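Local coordinates for SnoaL-like domain-containing protein (Methylibium petroleiphilum PM1, PDB 3G16), which is of unknown function but has a cystatin-like fold of the SnoaL-like family, whose cone-shaped pocket probably binds a small molecule, at residues G50-A55 with H60-A65. Sequence-based numbering, arbitrary orientation. Where two conformers were deposited one is given.
Sequences GAFRGA and HRWRTA
In the cystatin-like (NTF2-type) fold, where a curved sheet wraps round helices to form a cone, the short outermost strand 52-53 turns at Gly54, the N-cap, into helix 55-69, and the ring of Phe52 meets Arg61 and Trp62 on that helix. The contact illustrates how one phenyl ring can join an edge strand to the helix that follows it. The aliphatic part of Arg61 lies over one face of the ring: CD of Arg61 sits 3.6 Å from the Phe52 centroid, a CH-pi contact only 13° off the ring normal. CB of Arg61 packs 3.7 Å from CE2 of Phe52. Because the Arg61 chain is extended from CG to NE, it runs across the ring and delivers its guanidinium beyond, the two planes 84° apart. NH1 of Arg61 comes within 3.3 Å of CD1 of Phe52. The Phe52 ring also turns an edge to the face of Trp62, a T-shaped pair with centroids 5.3 Å apart and planes at 63°. Trp62, hydrogen-bonded through NE1 to Tyr19, lies next to a bound, unidentified ligand, which is consistent with the indole lining the pocket of the fold. With an alanine at Phe52, the Arg61 methylenes would probably lose the ring they lie on, and a gap would open against the face of Trp62. At the polar end, a water bridges the segments: it accepts a 3.2 Å hydrogen bond from NH1 of Arg61 and a weak one, 3.4 Å long, from the backbone N of Arg53.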
loop_
_atom_site.group_PDB
_atom_site.type_symbol
_atom_site.label_atom_id
_atom_site.label_comp_id
_atom_site.label_asym_id
_atom_site.label_seq_id
_atom_site.Cartn_x
_atom_site.Cartn_y
_atom_site.Cartn_z
ATOM N N GLY A 50 1.554 -17.980 3.065
ATOM C CA GLY A 50 2.257 -17.598 1.863
ATOM C C GLY A 50 1.291 -17.024 0.829
ATOM O O GLY A 50 0.178 -16.658 1.138
ATOM N N ALA A 51 1.791 -16.938 -0.391
ATOM C CA ALA A 51 1.014 -16.307 -1.479
ATOM C C ALA A 51 -0.145 -17.193 -1.876
ATOM O O ALA A 51 -0.186 -18.417 -1.604
ATOM C CB ALA A 51 1.918 -16.116 -2.716
ATOM N N PHE A 52 -1.106 -16.575 -2.550
ATOM C CA PHE A 52 -2.246 -17.297 -3.162
ATOM C C PHE A 52 -1.916 -17.439 -4.653
ATOM O O PHE A 52 -1.862 -16.447 -5.408
ATOM C CB PHE A 52 -3.574 -16.576 -2.989
ATOM C CG PHE A 52 -4.066 -16.414 -1.579
ATOM C CD1 PHE A 52 -3.478 -17.070 -0.508
ATOM C CD2 PHE A 52 -5.226 -15.704 -1.363
ATOM C CE1 PHE A 52 -4.013 -16.955 0.758
ATOM C CE2 PHE A 52 -5.755 -15.601 -0.094
ATOM C CZ PHE A 52 -5.165 -16.226 0.971
ATOM N N ARG A 53 -1.697 -18.649 -5.098
ATOM C CA ARG A 53 -1.228 -18.902 -6.461
ATOM C C ARG A 53 -2.343 -19.304 -7.400
ATOM O O ARG A 53 -2.827 -20.441 -7.353
ATOM C CB ARG A 53 -0.186 -19.993 -6.445
ATOM C CG ARG A 53 1.041 -19.694 -5.616
ATOM C CD ARG A 53 1.802 -21.021 -5.356
ATOM N NE ARG A 53 3.067 -20.843 -4.632
ATOM C CZ ARG A 53 3.151 -20.662 -3.329
ATOM N NH1 ARG A 53 2.060 -20.710 -2.511
ATOM N NH2 ARG A 53 4.402 -20.516 -2.852
ATOM N N GLY A 54 -2.769 -18.355 -8.228
ATOM C CA GLY A 54 -3.780 -18.595 -9.216
ATOM C C GLY A 54 -5.109 -17.981 -8.857
ATOM O O GLY A 54 -5.512 -17.905 -7.686
ATOM N N ALA A 55 -5.831 -17.505 -9.870
ATOM C CA ALA A 55 -7.122 -16.887 -9.643
ATOM C C ALA A 55 -8.075 -17.770 -8.842
ATOM O O ALA A 55 -8.838 -17.286 -8.004
ATOM C CB ALA A 55 -7.739 -16.546 -11.017
ATOM N N HIS A 60 -11.179 -19.027 -3.986
ATOM C CA HIS A 60 -11.588 -20.031 -3.013
ATOM C C HIS A 60 -11.294 -19.557 -1.594
ATOM O O HIS A 60 -12.117 -19.747 -0.673
ATOM C CB HIS A 60 -10.870 -21.359 -3.300
ATOM C CG HIS A 60 -11.334 -22.475 -2.422
ATOM N ND1 HIS A 60 -12.671 -22.801 -2.354
ATOM C CD2 HIS A 60 -10.676 -23.382 -1.659
ATOM C CE1 HIS A 60 -12.820 -23.857 -1.573
ATOM N NE2 HIS A 60 -11.638 -24.203 -1.109
ATOM N N ARG A 61 -10.120 -18.954 -1.405
ATOM C CA ARG A 61 -9.709 -18.555 -0.072
ATOM C C ARG A 61 -10.541 -17.380 0.439
ATOM O O ARG A 61 -10.937 -17.368 1.598
ATOM C CB ARG A 61 -8.190 -18.344 -0.042
ATOM C CG ARG A 61 -7.455 -19.723 -0.226
ATOM C CD ARG A 61 -6.014 -19.645 -0.539
ATOM N NE ARG A 61 -5.560 -20.912 -1.095
ATOM C CZ ARG A 61 -4.301 -21.149 -1.476
ATOM N NH1 ARG A 61 -3.325 -20.289 -1.208
ATOM N NH2 ARG A 61 -3.994 -22.301 -2.058
ATOM N N TRP A 62 -10.899 -16.446 -0.434
ATOM C CA TRP A 62 -11.782 -15.367 0.019
ATOM C C TRP A 62 -13.186 -15.913 0.265
ATOM O O TRP A 62 -13.839 -15.477 1.204
ATOM C CB TRP A 62 -11.817 -14.197 -0.927
ATOM C CG TRP A 62 -10.564 -13.437 -1.095
ATOM C CD1 TRP A 62 -10.147 -12.837 -2.239
ATOM C CD2 TRP A 62 -9.537 -13.153 -0.111
ATOM N NE1 TRP A 62 -8.956 -12.194 -2.054
ATOM C CE2 TRP A 62 -8.563 -12.365 -0.758
ATOM C CE3 TRP A 62 -9.339 -13.458 1.254
ATOM C CZ2 TRP A 62 -7.426 -11.895 -0.110
ATOM C CZ3 TRP A 62 -8.188 -12.954 1.897
ATOM C CH2 TRP A 62 -7.245 -12.210 1.195
ATOM N N ARG A 63 -13.686 -16.878 -0.517
ATOM C CA ARG A 63 -14.978 -17.449 -0.236
ATOM C C ARG A 63 -14.959 -18.080 1.168
ATOM O O ARG A 63 -15.902 -17.893 1.952
ATOM C CB ARG A 63 -15.317 -18.502 -1.258
ATOM C CG ARG A 63 -16.628 -19.209 -0.918
ATOM C CD ARG A 63 -16.756 -20.411 -1.684
ATOM N NE ARG A 63 -17.872 -21.224 -1.269
ATOM C CZ ARG A 63 -17.913 -22.507 -1.545
ATOM N NH1 ARG A 63 -16.872 -23.073 -2.185
ATOM N NH2 ARG A 63 -18.968 -23.218 -1.167
ATOM N N THR A 64 -13.888 -18.777 1.519
ATOM C CA THR A 64 -13.725 -19.381 2.828
ATOM C C THR A 64 -13.775 -18.313 3.925
ATOM O O THR A 64 -14.382 -18.497 4.984
ATOM C CB THR A 64 -12.363 -20.122 2.864
ATOM O OG1 THR A 64 -12.358 -21.146 1.851
ATOM C CG2 THR A 64 -12.100 -20.727 4.232
ATOM N N ALA A 65 -13.108 -17.197 3.658
ATOM C CA ALA A 65 -13.057 -16.116 4.633
ATOM C C ALA A 65 -14.444 -15.564 4.896
ATOM O O ALA A 65 -14.813 -15.276 6.056
ATOM C CB ALA A 65 -12.133 -14.985 4.170
HETATM O O HOH W 1 -1.099 -21.430 -3.246
#